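PDB 7C45: CCHC-type domain-containing protein from Trypanosoma brucei brucei, which is an RNase D thought to act as a 3'-5' exonuclease that trims guide RNAs, carrying a DEDD-family nuclease domain and two zinc-binding CCHC knuckles. Local coordinates for residues 73-77 / 78-82; 173-177 / 178-182. All coordinates share one frame; numbering follows the deposited sequence.

Contact 1 (73-77 / 78-82)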
loop_
_atom_site.group_PDB
_atom_site.type_symbol
_atom_site.label_atom_id
_atom_site.label_comp_id
_atom_site.label_asym_id
_atom_site.label_seq_id
_atom_site.Cartn_x
_atom_site.Cartn_y
_atom_site.Cartn_z
ATOM N N PHE A 73 4.250 -15.415 -5.645
ATOM C CA PHE A 73 5.545 -15.950 -6.032
ATOM C C PHE A 73 6.194 -16.564 -4.805
ATOM O O PHE A 73 6.494 -15.857 -3.844
ATOM C CB PHE A 73 6.437 -14.864 -6.613
ATOM C CG PHE A 73 5.996 -14.382 -7.959
ATOM C CD1 PHE A 73 6.298 -15.115 -9.095
ATOM C CD2 PHE A 73 5.287 -13.201 -8.092
ATOM C CE1 PHE A 73 5.903 -14.681 -10.340
ATOM C CE2 PHE A 73 4.897 -12.747 -9.348
ATOM C CZ PHE A 73 5.215 -13.486 -10.470
ATOM N N ASP A 74 6.406 -17.881 -4.835
ATOM C CA ASP A 74 7.057 -18.559 -3.718
ATOM C C ASP A 74 8.567 -18.438 -3.929
ATOM O O ASP A 74 9.233 -19.322 -4.475
ATOM C CB ASP A 74 6.588 -20.003 -3.618
ATOM C CG ASP A 74 7.147 -20.713 -2.401
ATOM O OD1 ASP A 74 8.071 -20.181 -1.775
ATOM O OD2 ASP A 74 6.674 -21.816 -2.083
ATOM N N VAL A 75 9.109 -17.291 -3.505
ATOM C CA VAL A 75 10.542 -17.040 -3.663
ATOM C C VAL A 75 11.360 -18.030 -2.827
ATOM O O VAL A 75 12.438 -18.462 -3.242
ATOM C CB VAL A 75 10.837 -15.560 -3.306
ATOM C CG1 VAL A 75 12.344 -15.260 -3.335
ATOM C CG2 VAL A 75 10.116 -14.635 -4.266
ATOM N N LEU A 76 10.869 -18.410 -1.649
ATOM C CA LEU A 76 11.602 -19.373 -0.820
ATOM C C LEU A 76 11.800 -20.684 -1.570
ATOM O O LEU A 76 12.906 -21.237 -1.598
ATOM C CB LEU A 76 10.862 -19.613 0.496
ATOM C CG LEU A 76 11.489 -20.538 1.532
ATOM C CD1 LEU A 76 12.785 -19.924 2.038
ATOM C CD2 LEU A 76 10.497 -20.855 2.663
ATOM N N THR A 77 10.756 -21.140 -2.272
ATOM C CA THR A 77 10.865 -22.408 -2.986
ATOM C C THR A 77 11.619 -22.240 -4.306
ATOM O O THR A 77 12.504 -23.029 -4.617
ATOM C CB THR A 77 9.472 -22.991 -3.216
ATOM O OG1 THR A 77 8.866 -23.307 -1.953
ATOM C CG2 THR A 77 9.575 -24.253 -4.049
ATOM N N LEU A 78 11.281 -21.210 -5.092
ATOM C CA LEU A 78 11.951 -20.979 -6.371
ATOM C C LEU A 78 13.447 -20.716 -6.203
ATOM O O LEU A 78 14.245 -21.082 -7.074
ATOM C CB LEU A 78 11.312 -19.785 -7.075
ATOM C CG LEU A 78 9.870 -19.958 -7.547
ATOM C CD1 LEU A 78 9.317 -18.598 -7.977
ATOM C CD2 LEU A 78 9.804 -20.962 -8.701
ATOM N N THR A 79 13.818 -20.033 -5.119
ATOM C CA THR A 79 15.053 -19.335 -4.761
ATOM C C THR A 79 15.071 -17.969 -5.413
ATOM O O THR A 79 14.598 -17.813 -6.546
ATOM C CB THR A 79 16.357 -20.060 -5.142
ATOM O OG1 THR A 79 16.526 -20.081 -6.566
ATOM C CG2 THR A 79 16.404 -21.459 -4.536
ATOM N N PRO A 80 15.618 -16.967 -4.717
ATOM C CA PRO A 80 15.828 -15.661 -5.338
ATOM C C PRO A 80 16.493 -15.723 -6.708
ATOM O O PRO A 80 16.058 -15.026 -7.629
ATOM C CB PRO A 80 16.692 -14.950 -4.287
ATOM C CG PRO A 80 16.157 -15.472 -2.988
ATOM C CD PRO A 80 15.851 -16.924 -3.258
ATOM N N ASP A 81 17.537 -16.534 -6.868
ATOM C CA ASP A 81 18.236 -16.569 -8.144
ATOM C C ASP A 81 17.282 -16.905 -9.276
ATOM O O ASP A 81 17.303 -16.249 -10.320
ATOM C CB ASP A 81 19.393 -17.573 -8.102
ATOM C CG ASP A 81 20.218 -17.574 -9.382
ATOM O OD1 ASP A 81 20.671 -16.503 -9.816
ATOM O OD2 ASP A 81 20.364 -18.644 -9.981
ATOM N N VAL A 82 16.425 -17.900 -9.080
ATOM C CA VAL A 82 15.510 -18.283 -10.151
ATOM C C VAL A 82 14.456 -17.197 -10.358
ATOM O O VAL A 82 14.184 -16.770 -11.489
ATOM C CB VAL A 82 14.871 -19.650 -9.852
ATOM C CG1 VAL A 82 13.728 -19.927 -10.840
ATOM C CG2 VAL A 82 15.908 -20.755 -9.963
#

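Contact 2 (173-177 / 178-182)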
loop_
_atom_site.group_PDB
_atom_site.type_symbol
_atom_site.label_atom_id
_atom_site.label_comp_id
_atom_site.label_asym_id
_atom_site.label_seq_id
_atom_site.Cartn_x
_atom_site.Cartn_y
_atom_site.Cartn_z
ATOM N N PRO A 173 9.066 -17.481 12.563
ATOM C CA PRO A 173 9.110 -16.845 11.231
ATOM C C PRO A 173 7.743 -16.683 10.586
ATOM O O PRO A 173 7.526 -15.715 9.845
ATOM C CB PRO A 173 10.001 -17.796 10.423
ATOM C CG PRO A 173 10.834 -18.520 11.466
ATOM C CD PRO A 173 9.955 -18.648 12.664
ATOM N N VAL A 174 6.817 -17.602 10.857
ATOM C CA VAL A 174 5.458 -17.617 10.309
ATOM C C VAL A 174 5.483 -18.104 8.865
ATOM O O VAL A 174 4.914 -19.153 8.548
ATOM C CB VAL A 174 4.759 -16.247 10.395
ATOM C CG1 VAL A 174 3.365 -16.322 9.783
ATOM C CG2 VAL A 174 4.691 -15.762 11.831
ATOM N N TRP A 175 6.144 -17.353 7.986
ATOM C CA TRP A 175 6.070 -17.551 6.544
ATOM C C TRP A 175 7.087 -18.556 6.025
ATOM O O TRP A 175 7.271 -18.664 4.804
ATOM C CB TRP A 175 6.231 -16.202 5.830
ATOM C CG TRP A 175 5.067 -15.298 6.088
ATOM C CD1 TRP A 175 5.008 -14.272 6.986
ATOM C CD2 TRP A 175 3.775 -15.372 5.478
ATOM N NE1 TRP A 175 3.771 -13.683 6.957
ATOM C CE2 TRP A 175 2.985 -14.347 6.049
ATOM C CE3 TRP A 175 3.209 -16.200 4.499
ATOM C CZ2 TRP A 175 1.670 -14.126 5.670
ATOM C CZ3 TRP A 175 1.895 -15.994 4.134
ATOM C CH2 TRP A 175 1.138 -14.954 4.708
ATOM N N ASP A 176 7.721 -19.308 6.911
ATOM C CA ASP A 176 8.674 -20.324 6.496
ATOM C C ASP A 176 8.033 -21.673 6.189
ATOM O O ASP A 176 8.659 -22.497 5.515
ATOM C CB ASP A 176 9.740 -20.529 7.578
ATOM C CG ASP A 176 9.148 -20.933 8.932
ATOM O OD1 ASP A 176 8.068 -20.440 9.323
ATOM O OD2 ASP A 176 9.805 -21.732 9.609
ATOM N N ILE A 177 6.823 -21.927 6.678
ATOM C CA ILE A 177 6.261 -23.265 6.572
ATOM C C ILE A 177 5.879 -23.543 5.128
ATOM O O ILE A 177 5.398 -22.660 4.405
ATOM C CB ILE A 177 5.049 -23.441 7.502
ATOM C CG1 ILE A 177 3.984 -22.390 7.205
ATOM C CG2 ILE A 177 5.457 -23.390 8.960
ATOM C CD1 ILE A 177 2.675 -22.669 7.910
ATOM N N ARG A 178 6.121 -24.777 4.696
ATOM C CA ARG A 178 5.700 -25.233 3.371
ATOM C C ARG A 178 5.101 -26.630 3.497
ATOM O O ARG A 178 5.625 -27.477 4.209
ATOM C CB ARG A 178 6.862 -25.247 2.378
ATOM C CG ARG A 178 7.360 -23.876 1.954
ATOM C CD ARG A 178 6.244 -23.057 1.298
ATOM N NE ARG A 178 6.733 -21.783 0.791
ATOM C CZ ARG A 178 6.933 -20.702 1.544
ATOM N NH1 ARG A 178 6.675 -20.734 2.840
ATOM N NH2 ARG A 178 7.373 -19.588 0.990
ATOM N N PRO A 179 3.982 -26.870 2.832
ATOM C CA PRO A 179 3.193 -25.926 2.056
ATOM C C PRO A 179 2.551 -24.889 2.955
ATOM O O PRO A 179 2.298 -25.170 4.118
ATOM C CB PRO A 179 2.115 -26.805 1.418
ATOM C CG PRO A 179 1.977 -27.948 2.384
ATOM C CD PRO A 179 3.353 -28.195 2.898
ATOM N N LEU A 180 2.311 -23.694 2.416
ATOM C CA LEU A 180 1.557 -22.689 3.150
ATOM C C LEU A 180 0.081 -23.079 3.166
ATOM O O LEU A 180 -0.487 -23.375 2.108
ATOM C CB LEU A 180 1.742 -21.323 2.512
ATOM C CG LEU A 180 3.124 -20.663 2.703
ATOM C CD1 LEU A 180 3.340 -19.547 1.696
ATOM C CD2 LEU A 180 3.290 -20.144 4.133
ATOM N N PRO A 181 -0.569 -23.090 4.325
ATOM C CA PRO A 181 -2.008 -23.379 4.348
ATOM C C PRO A 181 -2.784 -22.385 3.498
ATOM O O PRO A 181 -2.350 -21.254 3.273
ATOM C CB PRO A 181 -2.371 -23.254 5.831
ATOM C CG PRO A 181 -1.105 -23.479 6.548
ATOM C CD PRO A 181 -0.050 -22.859 5.680
ATOM N N ASP A 182 -3.943 -22.830 3.016
ATOM C CA ASP A 182 -4.771 -21.977 2.170
ATOM C C ASP A 182 -5.008 -20.603 2.783
ATOM O O ASP A 182 -4.935 -19.585 2.085
ATOM C CB ASP A 182 -6.108 -22.668 1.892
ATOM C CG ASP A 182 -5.938 -23.974 1.173
ATOM O OD1 ASP A 182 -4.811 -24.228 0.697
ATOM O OD2 ASP A 182 -6.927 -24.734 1.079
#

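Contact 1 (73-77 / 78-82)
Val75 and Pro80 meet across the short turn of helix 75-78, the valine branch CG1 standing 3.8 Å from CG of the proline ring, with the two side chains running at about a right angle. CG1 gets there by lying anti to the backbone N (chi1 175°), on the carbonyl side of its residue, and the same carbonyl binds the turn: Thr79 N donates to Val75 O over 2.8 Å, a bent bond. One residue earlier the geometry is straighter, since Leu78 N points at Asp74 O (2.9 Å, 172° at the hydrogen). The leucine side chain folds back over that oxygen, its CG lying 3.2 Å from Asp74 O.

At the start of the helix the Asp74 carboxylate turns to Thr77 and grips it twice. Thr77 N reaches OD1 of Asp74 and Thr77 OG1 reaches OD2 at 2.7 Å, each approaching from above the carboxylate plane; two bonds to different oxygens limit the rotation of the group. OD2 also takes a salt bridge from Arg178. Phe73, on the preceding strand, stacks edge-to-face (T-shaped) with Phe83 of helix 80-92. Thr79, where the backbone leaves helical angles with positive phi, is N-cap of the next helix, its hydroxyl accepting weakly from Val82 N. Two N-caps five residues apart, Asp74 and Thr79, thus mark a connection leading from strand 70-74 of the exonuclease fold's mixed sheet, through the short helix 75-78, into helix 80-92.

Contact 2 (173-177 / 178-182)
The backbone makes a type I beta turn from Val174 to Ile177, then runs extended through a cis peptide before Pro179 toward the start of helix 182-202. Into the bend reaches the guanidinium of Arg178, one of whose nitrogens, NH1, donates to two carbonyls, Trp175 O at 2.9 Å and Ile177 O at 2.8 Å. Both oxygens sit close to the guanidinium plane, although NH1 itself stands well above the plane of each carbonyl. A bend at chi2 (-59°) folds the arginine chain back over its own preceding peptide, with CD 3.2 Å from Ile177 O. One flat face of the group is covered by Leu180 CD1, 3.7 Å above its centre, while NH2 is bonded to Ser58 OG.

This loop belongs to the RNase D exonuclease domain, joining helix 161-168 to helix 182-202, and it carries Trp175 to the edge of the active site, where Trp175 packs on a phosphate of the bound RNA and lies near the calcium ligand Glu43. The other branch of Leu180, CD2, comes within 4.0 Å of Trp175 CE3, the two side chains at about a right angle. CD2 also touches Ile177 CG1. That isoleucine places CG1 between its backbone N and carbonyl carbon (chi1 57°), from where CD1 reaches the CD end of the Pro181 ring at 3.5 Å, these side chains again roughly perpendicular.

Overall arrangement
Contact 1 and contact 2 lie far apart in the chain yet side by side in the fold, their centres 14 Å apart. They are joined by a salt bridge, Asp74 OD2 to Arg178 NE at 2.9 Å, so the carboxylate that caps the helix in 73-77 also braces the arginine bonded into the 174-177 turn. Leu76 adds packing, its CB 3.5 Å from Arg178 NH2. Contact 2 lies nearer the catalytic centre: the Trp175 side chain is about 7 Å from a bound calcium ion, whereas that of Val75 in contact 1 is about 13 Å away. Contact 1 also lies farther from the RNA, its nearest atom about 11 Å away, against about 4 Å for contact 2.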